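Local coordinates for putative iron-uptake ABC transport system,periplasmic iron-binding protein (Campylobacter jejuni, PDB 3E13) that binds a ferric ion and probably delivers it, as the periplasmic receptor, to an ABC transporter for iron uptake, at residues Tyr122-Met136 with Glu159-Thr173. Numbering follows the deposited sequence.
Sequences YEDLAKAEFKGEIVM and EAKAWAKGVLENLAT
Ala126 presses its methyl into a shallow hollow on helix 157-170, with CB 3.5 Å from Trp163 O and 3.8 Å from Trp163 CD1. Gly166 forms the floor beside it; a side chain there would run into Ala126 O, and the bare glycine allows an approach of 4.1 Å between Ala126 CA and Gly166 CA. The Trp163 indole, its CG turned anti to the backbone N (chi1 -177°), lies alongside Leu125 with its NE1 edge facing Tyr122 O. NE1 donates to Tyr122 O at 2.8 Å, nearly in the ring plane but from above the carbonyl plane, while Leu125 N reaches the same oxygen from the opposite face. Val167 CG2 sits over the centre of one indole face and also meets Leu125 CB at 4.1 Å. Asn170 fits into the bend of residues 125-131, its side chain crossing that of Lys131 at about a right angle. Gly132 N bonds to Asn170 O, and Ala172 N donates to Ile134 O at 2.8 Å, almost straight (166°), beside the single beta bridge of Ile134 with Leu171. Leu171 CD2 lies 4.3 Å from Met136 CB, while Lys131 NZ meets the anti lone pair of Glu169 OE2 at 2.9 Å. Strand 193-197 pairs with strand 134-135. The contact joins helix 157-170 to the loop entering that strand through apolar burial and directional bonds to carbonyls, its ion pair at the exposed rim.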
loop_
_atom_site.group_PDB
_atom_site.type_symbol
_atom_site.label_atom_id
_atom_site.label_comp_id
_atom_site.label_asym_id
_atom_site.label_seq_id
_atom_site.Cartn_x
_atom_site.Cartn_y
_atom_site.Cartn_z
ATOM N N TYR A 122 8.469 -14.021 -5.863
ATOM C CA TYR A 122 7.806 -14.123 -4.535
ATOM C C TYR A 122 7.962 -15.506 -3.989
ATOM O O TYR A 122 8.213 -15.642 -2.788
ATOM C CB TYR A 122 6.340 -13.648 -4.536
ATOM C CG TYR A 122 6.237 -12.175 -4.854
ATOM C CD1 TYR A 122 5.795 -11.745 -6.091
ATOM C CD2 TYR A 122 6.695 -11.204 -3.941
ATOM C CE1 TYR A 122 5.746 -10.379 -6.414
ATOM C CE2 TYR A 122 6.659 -9.840 -4.244
ATOM C CZ TYR A 122 6.145 -9.436 -5.491
ATOM O OH TYR A 122 6.188 -8.135 -5.825
ATOM N N GLU A 123 7.870 -16.524 -4.859
ATOM C CA GLU A 123 7.907 -17.931 -4.451
ATOM C C GLU A 123 9.192 -18.244 -3.697
ATOM O O GLU A 123 9.221 -19.041 -2.753
ATOM C CB GLU A 123 7.799 -18.811 -5.704
ATOM C CG GLU A 123 8.181 -20.258 -5.487
ATOM C CD GLU A 123 8.081 -21.073 -6.767
ATOM O OE1 GLU A 123 8.225 -20.507 -7.874
ATOM O OE2 GLU A 123 7.912 -22.302 -6.625
ATOM N N ASP A 124 10.260 -17.589 -4.092
ATOM C CA ASP A 124 11.569 -17.892 -3.539
ATOM C C ASP A 124 11.669 -17.525 -2.046
ATOM O O ASP A 124 12.479 -18.086 -1.314
ATOM C CB ASP A 124 12.649 -17.182 -4.348
ATOM C CG ASP A 124 12.724 -17.641 -5.776
ATOM O OD1 ASP A 124 12.458 -18.848 -6.027
ATOM O OD2 ASP A 124 13.074 -16.857 -6.731
ATOM N N LEU A 125 10.878 -16.545 -1.590
ATOM C CA LEU A 125 10.888 -16.180 -0.166
ATOM C C LEU A 125 10.561 -17.346 0.758
ATOM O O LEU A 125 10.912 -17.301 1.949
ATOM C CB LEU A 125 9.893 -15.077 0.121
ATOM C CG LEU A 125 10.227 -13.735 -0.534
ATOM C CD1 LEU A 125 8.949 -12.890 -0.568
ATOM C CD2 LEU A 125 11.282 -13.042 0.275
ATOM N N ALA A 126 9.861 -18.343 0.228
ATOM C CA ALA A 126 9.370 -19.503 0.992
ATOM C C ALA A 126 10.304 -20.742 0.890
ATOM O O ALA A 126 10.037 -21.780 1.517
ATOM C CB ALA A 126 7.984 -19.859 0.531
ATOM N N LYS A 127 11.401 -20.607 0.138
ATOM C CA LYS A 127 12.337 -21.708 -0.074
ATOM C C LYS A 127 13.224 -21.983 1.122
ATOM O O LYS A 127 13.675 -21.094 1.816
ATOM C CB LYS A 127 13.180 -21.485 -1.337
ATOM C CG LYS A 127 12.329 -21.641 -2.580
ATOM C CD LYS A 127 13.082 -21.489 -3.815
ATOM C CE LYS A 127 12.198 -21.760 -5.049
ATOM N NZ LYS A 127 13.088 -21.652 -6.289
ATOM N N ALA A 128 13.500 -23.262 1.355
ATOM C CA ALA A 128 14.306 -23.656 2.518
ATOM C C ALA A 128 15.684 -23.027 2.609
ATOM O O ALA A 128 16.218 -22.816 3.701
ATOM C CB ALA A 128 14.422 -25.179 2.551
ATOM N N GLU A 129 16.301 -22.749 1.470
ATOM C CA GLU A 129 17.609 -22.133 1.445
ATOM C C GLU A 129 17.686 -20.755 2.124
ATOM O O GLU A 129 18.783 -20.301 2.508
ATOM C CB GLU A 129 18.140 -22.043 0.003
ATOM C CG GLU A 129 17.340 -21.189 -0.952
ATOM C CD GLU A 129 17.590 -21.572 -2.403
ATOM O OE1 GLU A 129 16.855 -22.446 -2.922
ATOM O OE2 GLU A 129 18.536 -21.010 -2.993
ATOM N N PHE A 130 16.526 -20.101 2.286
ATOM C CA PHE A 130 16.479 -18.785 2.912
ATOM C C PHE A 130 15.956 -18.819 4.339
ATOM O O PHE A 130 15.642 -17.771 4.916
ATOM C CB PHE A 130 15.650 -17.817 2.046
ATOM C CG PHE A 130 16.207 -17.641 0.670
ATOM C CD1 PHE A 130 17.410 -16.993 0.491
ATOM C CD2 PHE A 130 15.584 -18.193 -0.436
ATOM C CE1 PHE A 130 17.971 -16.821 -0.788
ATOM C CE2 PHE A 130 16.135 -18.015 -1.705
ATOM C CZ PHE A 130 17.310 -17.317 -1.870
ATOM N N LYS A 131 15.912 -20.009 4.956
ATOM C CA LYS A 131 15.475 -20.090 6.354
ATOM C C LYS A 131 16.337 -19.209 7.245
ATOM O O LYS A 131 17.583 -19.275 7.191
ATOM C CB LYS A 131 15.504 -21.547 6.867
ATOM C CG LYS A 131 14.870 -21.695 8.233
ATOM C CD LYS A 131 14.623 -23.145 8.624
ATOM C CE LYS A 131 14.138 -23.268 10.085
ATOM N NZ LYS A 131 13.571 -24.641 10.453
ATOM N N GLY A 132 15.667 -18.367 8.034
ATOM C CA GLY A 132 16.297 -17.450 8.962
ATOM C C GLY A 132 16.816 -16.174 8.342
ATOM O O GLY A 132 17.461 -15.369 9.016
ATOM N N GLU A 133 16.516 -15.986 7.068
ATOM C CA GLU A 133 17.136 -14.897 6.298
ATOM C C GLU A 133 16.135 -13.838 5.828
ATOM O O GLU A 133 16.559 -12.817 5.260
ATOM C CB GLU A 133 17.886 -15.455 5.083
ATOM C CG GLU A 133 19.117 -16.293 5.444
ATOM C CD GLU A 133 19.845 -16.828 4.205
ATOM O OE1 GLU A 133 20.954 -17.419 4.311
ATOM O OE2 GLU A 133 19.320 -16.632 3.096
ATOM N N ILE A 134 14.865 -14.047 6.112
ATOM C CA ILE A 134 13.781 -13.168 5.616
ATOM C C ILE A 134 13.141 -12.435 6.776
ATOM O O ILE A 134 12.963 -13.013 7.844
ATOM C CB ILE A 134 12.699 -14.015 4.927
ATOM C CG1 ILE A 134 13.298 -14.972 3.901
ATOM C CG2 ILE A 134 11.606 -13.127 4.313
ATOM C CD1 ILE A 134 13.977 -14.322 2.852
ATOM N N VAL A 135 12.723 -11.175 6.578
ATOM C CA VAL A 135 11.828 -10.501 7.513
ATOM C C VAL A 135 10.607 -9.927 6.762
ATOM O O VAL A 135 10.720 -9.439 5.633
ATOM C CB VAL A 135 12.532 -9.379 8.349
ATOM C CG1 VAL A 135 13.475 -10.011 9.384
ATOM C CG2 VAL A 135 13.340 -8.443 7.468
ATOM N N MET A 136 9.464 -9.972 7.428
ATOM C CA MET A 136 8.227 -9.447 6.918
ATOM C C MET A 136 7.401 -9.068 8.112
ATOM O O MET A 136 7.451 -9.738 9.139
ATOM C CB MET A 136 7.490 -10.483 6.077
ATOM C CG MET A 136 6.263 -9.907 5.358
ATOM S SD MET A 136 5.502 -11.103 4.223
ATOM C CE MET A 136 4.306 -11.839 5.273
ATOM N N GLU A 159 -0.514 -23.156 -3.753
ATOM C CA GLU A 159 0.749 -22.440 -3.740
ATOM C C GLU A 159 0.730 -21.352 -2.666
ATOM O O GLU A 159 1.671 -21.205 -1.960
ATOM C CB GLU A 159 1.015 -21.773 -5.087
ATOM C CG GLU A 159 2.173 -20.783 -5.147
ATOM C CD GLU A 159 3.516 -21.354 -4.734
ATOM O OE1 GLU A 159 4.342 -20.570 -4.185
ATOM O OE2 GLU A 159 3.721 -22.579 -4.915
ATOM N N ALA A 160 -0.378 -20.630 -2.537
ATOM C CA ALA A 160 -0.508 -19.607 -1.483
ATOM C C ALA A 160 -0.256 -20.145 -0.086
ATOM O O ALA A 160 0.468 -19.516 0.688
ATOM C CB ALA A 160 -1.871 -18.901 -1.543
ATOM N N LYS A 161 -0.824 -21.305 0.244
ATOM C CA LYS A 161 -0.674 -21.844 1.591
ATOM C C LYS A 161 0.753 -22.293 1.770
ATOM O O LYS A 161 1.348 -22.059 2.805
ATOM C CB LYS A 161 -1.632 -22.998 1.837
ATOM C CG LYS A 161 -1.584 -23.494 3.250
ATOM C CD LYS A 161 -2.635 -24.557 3.475
ATOM C CE LYS A 161 -2.442 -25.189 4.838
ATOM N NZ LYS A 161 -3.434 -26.294 5.055
ATOM N N ALA A 162 1.323 -22.968 0.771
ATOM C CA ALA A 162 2.707 -23.394 0.868
ATOM C C ALA A 162 3.671 -22.195 1.037
ATOM O O ALA A 162 4.640 -22.271 1.803
ATOM C CB ALA A 162 3.066 -24.205 -0.309
ATOM N N TRP A 163 3.386 -21.117 0.310
ATOM C CA TRP A 163 4.158 -19.883 0.425
ATOM C C TRP A 163 4.084 -19.292 1.813
ATOM O O TRP A 163 5.126 -19.002 2.406
ATOM C CB TRP A 163 3.680 -18.866 -0.593
ATOM C CG TRP A 163 4.474 -17.610 -0.578
ATOM C CD1 TRP A 163 5.669 -17.368 -1.224
ATOM C CD2 TRP A 163 4.119 -16.407 0.064
ATOM N NE1 TRP A 163 6.077 -16.080 -0.997
ATOM C CE2 TRP A 163 5.148 -15.458 -0.199
ATOM C CE3 TRP A 163 3.052 -16.021 0.898
ATOM C CZ2 TRP A 163 5.097 -14.154 0.299
ATOM C CZ3 TRP A 163 3.025 -14.736 1.393
ATOM C CH2 TRP A 163 4.034 -13.825 1.105
ATOM N N ALA A 164 2.883 -19.179 2.342
ATOM C CA ALA A 164 2.667 -18.600 3.668
ATOM C C ALA A 164 3.404 -19.409 4.745
ATOM O O ALA A 164 4.068 -18.843 5.600
ATOM C CB ALA A 164 1.189 -18.473 3.965
ATOM N N LYS A 165 3.307 -20.735 4.648
ATOM C CA LYS A 165 3.967 -21.631 5.576
ATOM C C LYS A 165 5.478 -21.501 5.539
ATOM O O LYS A 165 6.132 -21.398 6.602
ATOM C CB LYS A 165 3.498 -23.077 5.324
ATOM C CG LYS A 165 4.182 -24.144 6.182
ATOM C CD LYS A 165 3.590 -25.543 5.921
ATOM C CE LYS A 165 4.325 -26.635 6.749
ATOM N NZ LYS A 165 4.360 -27.954 6.067
ATOM N N GLY A 166 6.037 -21.427 4.327
ATOM C CA GLY A 166 7.460 -21.325 4.169
ATOM C C GLY A 166 7.998 -19.982 4.629
ATOM O O GLY A 166 9.038 -19.894 5.261
ATOM N N VAL A 167 7.312 -18.898 4.270
ATOM C CA VAL A 167 7.661 -17.575 4.758
ATOM C C VAL A 167 7.682 -17.539 6.288
ATOM O O VAL A 167 8.665 -17.079 6.894
ATOM C CB VAL A 167 6.703 -16.528 4.190
ATOM C CG1 VAL A 167 6.854 -15.200 4.916
ATOM C CG2 VAL A 167 7.005 -16.341 2.678
ATOM N N LEU A 168 6.660 -18.098 6.918
ATOM C CA LEU A 168 6.587 -18.142 8.376
ATOM C C LEU A 168 7.811 -18.867 8.915
ATOM O O LEU A 168 8.468 -18.395 9.856
ATOM C CB LEU A 168 5.355 -18.857 8.855
ATOM C CG LEU A 168 5.141 -18.874 10.372
ATOM C CD1 LEU A 168 5.144 -17.473 10.941
ATOM C CD2 LEU A 168 3.815 -19.593 10.645
ATOM N N GLU A 169 8.117 -20.016 8.343
ATOM C CA GLU A 169 9.227 -20.831 8.821
ATOM C C GLU A 169 10.561 -20.117 8.661
ATOM O O GLU A 169 11.464 -20.307 9.469
ATOM C CB GLU A 169 9.258 -22.186 8.101
ATOM C CG GLU A 169 10.515 -22.980 8.462
ATOM C CD GLU A 169 10.424 -24.474 8.215
ATOM O OE1 GLU A 169 9.502 -24.936 7.495
ATOM O OE2 GLU A 169 11.322 -25.172 8.754
ATOM N N ASN A 170 10.678 -19.308 7.608
ATOM C CA ASN A 170 11.904 -18.623 7.255
ATOM C C ASN A 170 12.179 -17.323 7.972
ATOM O O ASN A 170 13.265 -16.804 7.839
ATOM C CB ASN A 170 11.901 -18.317 5.742
ATOM C CG ASN A 170 12.142 -19.530 4.869
ATOM O OD1 ASN A 170 12.051 -19.426 3.607
ATOM N ND2 ASN A 170 12.499 -20.671 5.468
ATOM N N LEU A 171 11.227 -16.763 8.714
ATOM C CA LEU A 171 11.434 -15.474 9.323
ATOM C C LEU A 171 12.632 -15.481 10.249
ATOM O O LEU A 171 12.795 -16.378 11.068
ATOM C CB LEU A 171 10.201 -15.020 10.070
ATOM C CG LEU A 171 8.917 -14.844 9.266
ATOM C CD1 LEU A 171 7.871 -14.414 10.161
ATOM C CD2 LEU A 171 9.180 -13.818 8.150
ATOM N N ALA A 172 13.486 -14.478 10.114
ATOM C CA ALA A 172 14.603 -14.310 11.038
ATOM C C ALA A 172 14.113 -14.024 12.457
ATOM O O ALA A 172 14.788 -14.411 13.415
ATOM C CB ALA A 172 15.521 -13.200 10.576
ATOM N N THR A 173 13.012 -13.296 12.570
ATOM C CA THR A 173 12.377 -12.915 13.832
ATOM C C THR A 173 10.878 -12.912 13.640
ATOM O O THR A 173 10.397 -12.746 12.538
ATOM C CB THR A 173 12.815 -11.481 14.315
ATOM O OG1 THR A 173 12.287 -10.467 13.426
ATOM C CG2 THR A 173 14.325 -11.285 14.312
HETATM O O HOH W 1 6.297 -20.827 -2.380
HETATM O O HOH W 2 9.825 -10.745 10.549
#